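Local coordinates for Lactamase_B domain-containing protein (Pontibacter korlensis, PDB 6XFR) that probably hydrolyses beta-lactam antibiotics to substituted beta-amino acids, as a zinc-dependent class B1 metallo-beta-lactamase, at residues C160-L165 with K196-S201. Numbering follows the deposited sequence.
Sequences CLVKDL and KVVVPS. With ZN (zinc ion), chain O.
The cysteine side of the second zinc site of a B1 metallo-beta-lactamase is built here, where Cys160, in the turn that follows strand 155-159, meets Ser201, which follows Val199 and Pro200 on the adjacent parallel strand. Cys160 SG binds the zinc at 2.4 Å; with chi1 -41° the sulfur lies anti to the carbonyl carbon, and the bond from CA to CB leads away from the strand, leaving the sulfur to reach the metal. A water at 2.3 Å from the zinc, Asp82 and His202 complete this coordination. Ser201 lies against the cysteine, its OG 3.5 Å from Cys160 SG and its CB 3.7 Å from the same sulfur. No hydrogen bond joins the two residues; Ser201 OG is instead hydrogen-bonded to Lys83 NZ.

Val162 CG1, anti to its backbone N (chi1 -176°), meets Val198 CG1 at 4.0 Å, and the two side chains cross at about a right angle. Pro200 approaches the loop through CB and CG: CB lies 3.4 Å from Val162 O and CG 4.1 Å from Asp164 CB. Leu210 of helix 209-217 packs on both Val162 and Pro200, joining helix, loop and strand at one apolar junction. Metal ligands near the ends of adjacent parallel strands, here Cys160 and His202, are typical of the alpha-beta/beta-alpha fold of metallo-beta-lactamases and their Asp-Cys-His zinc site.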
loop_
_atom_site.group_PDB
_atom_site.type_symbol
_atom_site.label_atom_id
_atom_site.label_comp_id
_atom_site.label_asym_id
_atom_site.label_seq_id
_atom_site.Cartn_x
_atom_site.Cartn_y
_atom_site.Cartn_z
ATOM N N CYS B 160 2.071 -15.267 5.206
ATOM C CA CYS B 160 1.181 -16.050 4.369
ATOM C C CYS B 160 -0.096 -16.455 5.109
ATOM O O CYS B 160 -0.990 -17.043 4.486
ATOM C CB CYS B 160 1.918 -17.299 3.847
ATOM S SG CYS B 160 3.645 -16.998 3.339
ATOM N N LEU B 161 -0.248 -16.046 6.380
ATOM C CA LEU B 161 -1.500 -16.259 7.108
ATOM C C LEU B 161 -2.642 -15.400 6.561
ATOM O O LEU B 161 -3.815 -15.784 6.661
ATOM C CB LEU B 161 -1.283 -15.961 8.592
ATOM C CG LEU B 161 -2.366 -16.381 9.605
ATOM C CD1 LEU B 161 -2.714 -17.876 9.479
ATOM C CD2 LEU B 161 -1.932 -16.045 11.041
ATOM N N VAL B 162 -2.317 -14.239 5.990
ATOM C CA VAL B 162 -3.292 -13.295 5.448
ATOM C C VAL B 162 -3.174 -13.282 3.935
ATOM O O VAL B 162 -2.064 -13.293 3.394
ATOM C CB VAL B 162 -3.064 -11.879 6.011
ATOM C CG1 VAL B 162 -4.170 -10.934 5.510
ATOM C CG2 VAL B 162 -2.997 -11.909 7.547
ATOM N N LYS B 163 -4.304 -13.200 3.251
ATOM C CA LYS B 163 -4.302 -13.088 1.800
ATOM C C LYS B 163 -4.685 -11.668 1.390
ATOM O O LYS B 163 -5.334 -10.935 2.144
ATOM C CB LYS B 163 -5.257 -14.115 1.179
ATOM C CG LYS B 163 -4.772 -15.552 1.310
ATOM C CD LYS B 163 -4.714 -16.276 -0.035
ATOM C CE LYS B 163 -3.376 -16.089 -0.722
ATOM N NZ LYS B 163 -2.304 -16.731 0.080
ATOM N N ASP B 164 -4.233 -11.266 0.200
ATOM C CA ASP B 164 -4.567 -9.950 -0.332
ATOM C C ASP B 164 -5.981 -9.963 -0.918
ATOM O O ASP B 164 -6.572 -11.026 -1.185
ATOM C CB ASP B 164 -3.549 -9.477 -1.392
ATOM C CG ASP B 164 -3.641 -10.244 -2.730
ATOM O OD1 ASP B 164 -2.934 -11.262 -2.883
ATOM O OD2 ASP B 164 -4.391 -9.834 -3.650
ATOM N N LEU B 165 -6.530 -8.750 -1.099
ATOM C CA LEU B 165 -7.942 -8.582 -1.458
ATOM C C LEU B 165 -8.275 -9.063 -2.871
ATOM O O LEU B 165 -9.465 -9.248 -3.187
ATOM C CB LEU B 165 -8.342 -7.120 -1.277
ATOM C CG LEU B 165 -8.409 -6.652 0.175
ATOM C CD1 LEU B 165 -8.632 -5.173 0.208
ATOM C CD2 LEU B 165 -9.505 -7.373 0.880
ATOM N N LYS B 196 -3.758 -0.210 11.190
ATOM C CA LYS B 196 -4.007 0.638 10.028
ATOM C C LYS B 196 -3.598 -0.025 8.725
ATOM O O LYS B 196 -4.298 0.102 7.722
ATOM C CB LYS B 196 -3.269 1.967 10.169
ATOM C CG LYS B 196 -3.702 2.820 11.327
ATOM C CD LYS B 196 -3.320 4.250 11.085
ATOM C CE LYS B 196 -1.931 4.610 11.558
ATOM N NZ LYS B 196 -1.572 5.997 11.091
ATOM N N VAL B 197 -2.472 -0.723 8.708
ATOM C CA VAL B 197 -1.981 -1.443 7.535
ATOM C C VAL B 197 -1.836 -2.910 7.921
ATOM O O VAL B 197 -1.387 -3.217 9.036
ATOM C CB VAL B 197 -0.622 -0.913 7.019
ATOM C CG1 VAL B 197 -0.306 -1.491 5.638
ATOM C CG2 VAL B 197 -0.565 0.587 7.008
ATOM N N VAL B 198 -2.237 -3.805 7.008
ATOM C CA VAL B 198 -2.047 -5.252 7.136
ATOM C C VAL B 198 -1.265 -5.752 5.925
ATOM O O VAL B 198 -1.708 -5.569 4.781
ATOM C CB VAL B 198 -3.388 -5.978 7.259
ATOM C CG1 VAL B 198 -3.186 -7.518 7.240
ATOM C CG2 VAL B 198 -4.132 -5.469 8.514
ATOM N N VAL B 199 -0.101 -6.346 6.158
ATOM C CA VAL B 199 0.790 -6.702 5.046
ATOM C C VAL B 199 0.715 -8.210 4.830
ATOM O O VAL B 199 1.122 -8.977 5.711
ATOM C CB VAL B 199 2.229 -6.246 5.273
ATOM C CG1 VAL B 199 2.983 -6.421 3.963
ATOM C CG2 VAL B 199 2.254 -4.798 5.732
ATOM N N PRO B 200 0.212 -8.668 3.697
ATOM C CA PRO B 200 0.262 -10.089 3.355
ATOM C C PRO B 200 1.592 -10.433 2.695
ATOM O O PRO B 200 2.432 -9.578 2.416
ATOM C CB PRO B 200 -0.889 -10.238 2.360
ATOM C CG PRO B 200 -0.874 -8.928 1.631
ATOM C CD PRO B 200 -0.452 -7.869 2.658
ATOM N N SER B 201 1.753 -11.710 2.388
ATOM C CA SER B 201 3.012 -12.084 1.778
ATOM C C SER B 201 2.996 -11.951 0.269
ATOM O O SER B 201 3.991 -11.520 -0.314
ATOM C CB SER B 201 3.367 -13.524 2.145
ATOM O OG SER B 201 4.103 -13.504 3.328
HETATM ZN ZN ZN O . 3.987 -17.938 1.209
HETATM O O HOH W 1 1.964 -18.790 0.488
#